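Local coordinates for DUF411 domain-containing protein (Pseudomonas aeruginosa, PDB 6WIS), which probably contributes to bacterial copper resistance, holding a cysteine-bridged cluster of four copper ions, at residues Leu23-Phe28 with Ala70-Leu74; Ser50-Cys54 with Ala86-Met90. All blocks are in the same frame, centred on the assembly; numbering follows the deposited sequence.

Contact 1. Residues Leu23-Phe28 with Ala70-Leu74; sequences LEANGF and AADIL. With ZN (zinc ion), chain M.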
ATOM      1  N   LEU A  23      -2.000  -8.818  -5.848  1.00 28.52           N
ATOM      2  CA  LEU A  23      -2.715  -7.825  -6.645  1.00 30.25           C
ATOM      3  C   LEU A  23      -3.022  -8.358  -8.033  1.00 28.52           C
ATOM      4  O   LEU A  23      -4.140  -8.199  -8.534  1.00 29.74           O
ATOM      5  CB  LEU A  23      -1.907  -6.520  -6.751  1.00 26.19           C
ATOM      6  CG  LEU A  23      -1.639  -5.747  -5.455  1.00 28.12           C
ATOM      7  CD1 LEU A  23      -0.948  -4.438  -5.768  1.00 30.86           C
ATOM      8  CD2 LEU A  23      -2.928  -5.498  -4.689  1.00 27.15           C
ATOM      9  N   GLU A  24      -2.025  -8.963  -8.682  1.00 27.90           N
ATOM     10  CA  GLU A  24      -2.217  -9.535 -10.012  1.00 33.95           C
ATOM     11  C   GLU A  24      -3.324 -10.581 -10.012  1.00 38.52           C
ATOM     12  O   GLU A  24      -4.172 -10.602 -10.916  1.00 40.05           O
ATOM     13  CB  GLU A  24      -0.908 -10.147 -10.509  1.00 32.53           C
ATOM     14  CG  GLU A  24       0.168  -9.127 -10.730  1.00 31.70           C
ATOM     15  CD  GLU A  24       1.438  -9.747 -11.253  1.00 37.78           C
ATOM     16  OE1 GLU A  24       1.760 -10.891 -10.860  1.00 41.14           O
ATOM     17  OE2 GLU A  24       2.115  -9.084 -12.062  1.00 46.10           O
ATOM     18  N   ALA A  25      -3.313 -11.479  -9.021  1.00 32.97           N
ATOM     19  CA  ALA A  25      -4.392 -12.446  -8.851  1.00 39.45           C
ATOM     20  C   ALA A  25      -5.725 -11.780  -8.556  1.00 39.38           C
ATOM     21  O   ALA A  25      -6.764 -12.440  -8.645  1.00 35.19           O
ATOM     22  CB  ALA A  25      -4.064 -13.440  -7.729  1.00 32.77           C
ATOM     23  N   ASN A  26      -5.730 -10.502  -8.192  1.00 34.07           N
ATOM     24  CA  ASN A  26      -6.974  -9.772  -8.012  1.00 33.39           C
ATOM     25  C   ASN A  26      -7.337  -8.928  -9.230  1.00 37.89           C
ATOM     26  O   ASN A  26      -8.287  -8.139  -9.167  1.00 41.42           O
ATOM     27  CB  ASN A  26      -6.899  -8.907  -6.754  1.00 36.80           C
ATOM     28  CG  ASN A  26      -7.171  -9.703  -5.504  1.00 44.79           C
ATOM     29  OD1 ASN A  26      -8.328  -9.934  -5.162  1.00 43.25           O
ATOM     30  ND2 ASN A  26      -6.108 -10.155  -4.827  1.00 39.20           N
ATOM     31  N   GLY A  27      -6.620  -9.090 -10.342  1.00 37.10           N
ATOM     32  CA  GLY A  27      -6.956  -8.390 -11.562  1.00 39.40           C
ATOM     33  C   GLY A  27      -6.208  -7.099 -11.825  1.00 38.09           C
ATOM     34  O   GLY A  27      -6.417  -6.490 -12.888  1.00 35.75           O
ATOM     35  N   PHE A  28      -5.352  -6.650 -10.905  1.00 29.72           N
ATOM     36  CA  PHE A  28      -4.569  -5.442 -11.161  1.00 29.09           C
ATOM     37  C   PHE A  28      -3.491  -5.716 -12.204  1.00 32.52           C
ATOM     38  O   PHE A  28      -2.786  -6.731 -12.149  1.00 32.00           O
ATOM     39  CB  PHE A  28      -3.892  -4.940  -9.889  1.00 27.16           C
ATOM     40  CG  PHE A  28      -4.822  -4.313  -8.887  1.00 28.31           C
ATOM     41  CD1 PHE A  28      -5.660  -5.091  -8.111  1.00 30.98           C
ATOM     42  CD2 PHE A  28      -4.801  -2.950  -8.672  1.00 28.68           C
ATOM     43  CE1 PHE A  28      -6.479  -4.518  -7.170  1.00 32.45           C
ATOM     44  CE2 PHE A  28      -5.634  -2.368  -7.745  1.00 34.21           C
ATOM     45  CZ  PHE A  28      -6.475  -3.159  -6.987  1.00 34.00           C
ATOM     46  N   ALA A  70      -6.141  -5.775  -1.549  1.00 25.58           N
ATOM     47  CA  ALA A  70      -6.729  -5.324  -2.811  1.00 25.37           C
ATOM     48  C   ALA A  70      -8.092  -4.662  -2.611  1.00 29.98           C
ATOM     49  O   ALA A  70      -8.368  -3.604  -3.190  1.00 28.82           O
ATOM     50  CB  ALA A  70      -6.846  -6.503  -3.781  1.00 26.49           C
ATOM     51  N   ALA A  71      -8.961  -5.273  -1.795  1.00 26.36           N
ATOM     52  CA  ALA A  71     -10.306  -4.729  -1.579  1.00 30.45           C
ATOM     53  C   ALA A  71     -10.277  -3.336  -0.959  1.00 28.79           C
ATOM     54  O   ALA A  71     -11.148  -2.504  -1.245  1.00 27.86           O
ATOM     55  CB  ALA A  71     -11.136  -5.664  -0.691  1.00 33.28           C
ATOM     56  N   ASP A  72      -9.278  -3.045  -0.135  1.00 26.32           N
ATOM     57  CA  ASP A  72      -9.196  -1.711   0.445  1.00 29.95           C
ATOM     58  C   ASP A  72      -8.590  -0.706  -0.513  1.00 24.80           C
ATOM     59  O   ASP A  72      -8.862   0.487  -0.372  1.00 28.26           O
ATOM     60  CB  ASP A  72      -8.403  -1.758   1.754  1.00 26.79           C
ATOM     61  CG  ASP A  72      -9.013  -2.728   2.750  1.00 32.59           C
ATOM     62  OD1 ASP A  72     -10.252  -2.727   2.866  1.00 32.30           O
ATOM     63  OD2 ASP A  72      -8.281  -3.507   3.409  1.00 32.91           O
ATOM     64  N   ILE A  73      -7.794  -1.162  -1.484  1.00 22.07           N
ATOM     65  CA  ILE A  73      -7.357  -0.272  -2.555  1.00 23.68           C
ATOM     66  C   ILE A  73      -8.560   0.180  -3.376  1.00 26.77           C
ATOM     67  O   ILE A  73      -8.665   1.358  -3.747  1.00 27.83           O
ATOM     68  CB  ILE A  73      -6.290  -0.948  -3.438  1.00 24.97           C
ATOM     69  CG1 ILE A  73      -4.996  -1.227  -2.649  1.00 25.27           C
ATOM     70  CG2 ILE A  73      -5.924  -0.046  -4.615  1.00 25.22           C
ATOM     71  CD1 ILE A  73      -3.907  -2.002  -3.525  1.00 24.41           C
ATOM     72  N   LEU A  74      -9.515  -0.729  -3.624  1.00 26.87           N
ATOM     73  CA  LEU A  74     -10.743  -0.335  -4.324  1.00 31.89           C
ATOM     74  C   LEU A  74     -11.534   0.706  -3.522  1.00 36.43           C
ATOM     75  O   LEU A  74     -12.063   1.664  -4.100  1.00 35.61           O
ATOM     76  CB  LEU A  74     -11.619  -1.566  -4.633  1.00 24.40           C
ATOM     77  CG  LEU A  74     -11.031  -2.739  -5.445  1.00 30.97           C
ATOM     78  CD1 LEU A  74     -12.048  -3.904  -5.611  1.00 32.80           C
ATOM     79  CD2 LEU A  74     -10.466  -2.309  -6.821  1.00 31.03           C
TER
HETATM   80 ZN    ZN M 211       4.330 -10.287 -11.870  1.00 90.94          ZN

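Contact 2. Residues Ser50-Cys54 with Ala86-Met90; sequences SMGSC and AVPGM. With CU (copper (II) ion), chain C; CU (copper (II) ion), chain D; CU (copper (II) ion), chain F.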
ATOM      1  N   SER A  50       6.161   8.537   9.853  1.00 44.56           N
ATOM      2  CA  SER A  50       6.101   7.241  10.524  1.00 42.17           C
ATOM      3  C   SER A  50       4.940   6.382  10.035  1.00 47.22           C
ATOM      4  O   SER A  50       4.392   5.569  10.800  1.00 41.84           O
ATOM      5  CB  SER A  50       6.022   7.425  12.039  1.00 43.54           C
ATOM      6  OG  SER A  50       4.666   7.626  12.423  1.00 60.62           O
HETATM    7  N   MSE A  51       4.605   6.531   8.768  1.00 41.02           N
HETATM    8  CA  MSE A  51       3.550   5.689   8.182  1.00 37.92           C
HETATM    9  C   MSE A  51       4.171   4.929   7.015  1.00 32.74           C
HETATM   10  O   MSE A  51       3.443   4.293   6.312  1.00 29.80           O
HETATM   11  CB  MSE A  51       2.387   6.555   7.720  1.00 37.20           C
HETATM   12  CG  MSE A  51       1.132   6.281   8.490  1.00 53.77           C
HETATM   13 SE   MSE A  51      -0.352   7.408   7.988  0.62 54.17          SE
HETATM   14  CE  MSE A  51      -1.039   8.110   9.657  1.00 34.95           C
ATOM     15  N   GLY A  52       5.490   5.027   6.865  1.00 30.23           N
ATOM     16  CA  GLY A  52       6.166   4.369   5.766  1.00 27.82           C
ATOM     17  C   GLY A  52       6.203   2.859   5.918  1.00 28.76           C
ATOM     18  O   GLY A  52       6.051   2.286   6.997  1.00 30.14           O
ATOM     19  N   SER A  53       6.438   2.196   4.794  1.00 27.79           N
ATOM     20  CA  SER A  53       6.491   0.747   4.759  1.00 25.68           C
ATOM     21  C   SER A  53       7.602   0.394   3.787  1.00 26.90           C
ATOM     22  O   SER A  53       8.476   1.221   3.500  1.00 27.76           O
ATOM     23  CB  SER A  53       5.104   0.183   4.394  1.00 26.83           C
ATOM     24  OG  SER A  53       5.053  -1.226   4.494  1.00 25.40           O
ATOM     25  N   CYS A  54       7.566  -0.834   3.260  1.00 24.12           N
ATOM     26  CA  CYS A  54       8.626  -1.369   2.404  1.00 23.74           C
ATOM     27  C   CYS A  54       8.414  -1.089   0.913  1.00 26.50           C
ATOM     28  O   CYS A  54       9.317  -1.351   0.099  1.00 20.46           O
ATOM     29  CB  CYS A  54       8.711  -2.884   2.635  1.00 25.58           C
ATOM     30  SG  CYS A  54       7.030  -3.616   2.584  1.00 27.53           S
ATOM     31  N   ALA A  86      -2.421   3.691   3.851  1.00 23.15           N
ATOM     32  CA  ALA A  86      -1.173   3.102   4.324  1.00 28.76           C
ATOM     33  C   ALA A  86      -1.468   1.976   5.300  1.00 24.45           C
ATOM     34  O   ALA A  86      -2.378   2.089   6.142  1.00 24.96           O
ATOM     35  CB  ALA A  86      -0.266   4.147   5.049  1.00 21.79           C
ATOM     36  N   VAL A  87      -0.693   0.899   5.183  1.00 24.15           N
ATOM     37  CA  VAL A  87      -0.467  -0.043   6.280  1.00 24.90           C
ATOM     38  C   VAL A  87       0.983   0.142   6.721  1.00 25.45           C
ATOM     39  O   VAL A  87       1.901  -0.372   6.067  1.00 25.60           O
ATOM     40  CB  VAL A  87      -0.732  -1.499   5.880  1.00 26.23           C
ATOM     41  CG1 VAL A  87      -0.360  -2.420   7.049  1.00 24.83           C
ATOM     42  CG2 VAL A  87      -2.197  -1.695   5.437  1.00 20.99           C
ATOM     43  N   PRO A  88       1.242   0.899   7.784  1.00 23.05           N
ATOM     44  CA  PRO A  88       2.636   1.187   8.154  1.00 24.89           C
ATOM     45  C   PRO A  88       3.392  -0.080   8.541  1.00 25.29           C
ATOM     46  O   PRO A  88       2.808  -1.061   9.007  1.00 25.83           O
ATOM     47  CB  PRO A  88       2.495   2.135   9.349  1.00 25.47           C
ATOM     48  CG  PRO A  88       1.137   2.736   9.192  1.00 30.31           C
ATOM     49  CD  PRO A  88       0.279   1.647   8.605  1.00 23.62           C
ATOM     50  N   GLY A  89       4.703  -0.056   8.335  1.00 26.68           N
ATOM     51  CA  GLY A  89       5.470  -1.214   8.756  1.00 25.18           C
ATOM     52  C   GLY A  89       5.194  -2.433   7.889  1.00 30.12           C
ATOM     53  O   GLY A  89       4.870  -2.336   6.694  1.00 29.48           O
HETATM   54  N   MSE A  90       5.324  -3.605   8.500  1.00 25.76           N
HETATM   55  CA  MSE A  90       5.052  -4.845   7.785  1.00 28.11           C
HETATM   56  C   MSE A  90       4.424  -5.846   8.727  1.00 30.57           C
HETATM   57  O   MSE A  90       5.104  -6.759   9.195  1.00 30.88           O
HETATM   58  CB  MSE A  90       6.333  -5.439   7.173  1.00 29.83           C
HETATM   59  CG  MSE A  90       7.099  -4.549   6.206  1.00 28.08           C
HETATM   60 SE   MSE A  90       8.738  -5.406   5.490  0.75 32.91          SE
HETATM   61  CE  MSE A  90       9.691  -5.728   7.173  1.00 30.19           C
TER
HETATM   62 CU    CU C 201       6.953  -4.016   0.363  1.00 23.20          CU
HETATM   63 CU    CU D 202       6.836  -5.899   2.502  1.00 26.31          CU
HETATM   64 CU    CU F 204       8.074  -7.618   4.772  1.00 31.97          CU

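Contact 1. Residues Leu23-Phe28 with Ala70-Leu74
The ring of Phe28 reaches across to three residues of the helical segment Ala70-Leu74, its far atoms CE1, CE2 and CZ meeting them obliquely. CE1 lies 3.9 Å from Ala70 CB, CE2 the same distance from Ile73 CG2, and CZ, at the end of the ring, comes within 4.1 Å of Leu74 CD2. Phe28's CB already points toward the helix, and with CG anti to the carbonyl carbon (chi1 -72°), beside its own N, the ring continues that way. Ala70 is small enough to be shared: its methyl also sits over the flat face of the Asn26 amide, nearest CG, which is 3.6 Å from Ala70 CB. The amide's ND2 turns back to the carbonyl oxygen of His22. Leu23 adds a branch, CD2, which stops 3.8 Å from Ile73 CD1; the two side chains meet at about a right angle.

The example illustrates how the end of one helix can be shaped to receive another. Leu23 O accepts from both Asn26 N and Phe28 N, and Gly27 N returns to Glu24 O. With Gly27 at positive phi as the C-prime residue, this is a Schellman motif. It turns the chain out of the helix and delivers Phe28 beside Leu23. Glu24 has a separate task, extending its chain to bind zinc through OE2 at 2.5 Å.

Leu23 and Phe28 also rest on Ile5 of strand 4-9, and Leu23 touches Val30 of strand 29-34. The contact thus fastens the turn of a beta-alpha-beta unit, between helix 14-24 and strand 29-34, against the first turn of helix 70-77.

Contact 2. Residues Ser50-Cys54 with Ala86-Met90
Met90, a selenomethionine, runs past Cys54 to copper. Its CB stands 3.7 Å from the copper ion of chain F; CG, one bond further, packs 3.7 Å from Cys54 SG; SE binds that copper at 2.4 Å. The chain bends at its end (chi3 -60°), and CE, bonded to the same SE, lies 3.5 Å from that copper. Cys15 and Met97 complete this copper's site. Cys54 SG bridges two other coppers of the cluster, those of chains C and D, each at 2.3 Å, with Cys15 and His67 on one and Cys16 and His55 on the other. Such thiolate bridging is the hallmark of the cysteine-bridged tetranuclear cluster, and the two loops converge on its rim.

Away from the metals two hydrogen bonds tie the loops together, one between backbones and one from a serine side chain. Gly89 N donates to Gly52 O almost straight, at 178°, though tilted from the carbonyl plane. Ser53 OG donates to Gly89 O, modelled at a very short 2.5 Å, a length to be treated with caution. Farther from the coppers, selenomethionine Met51 lies alongside Pro88, CG to CG at 3.6 Å, and its carbonyl oxygen is buried without a polar partner, facing the methyl of Ala86.

Overall arrangement
Along the chain the segments alternate: 23-28, 50-54, 70-74, 86-90. Contact 1 and contact 2 therefore interlock in sequence, yet their centres are 18 Å apart, on opposite sides of the chain's centre, and their nearest atoms stay about 7 Å from each other. Helix 14-24 links contact 1 to the copper cluster, with Cys15 and Cys16 near its start; Cys54 and Met90 of contact 2 bind the same cluster. Strand 84-86, which leads into the second segment of contact 2, follows helix 70-77 of contact 1 and belongs to the same mixed sheet as strands 4-9 and 29-34. One contact joins helices at one end of a core whose topology resembles thioredoxin; the other unites two cluster-binding loops.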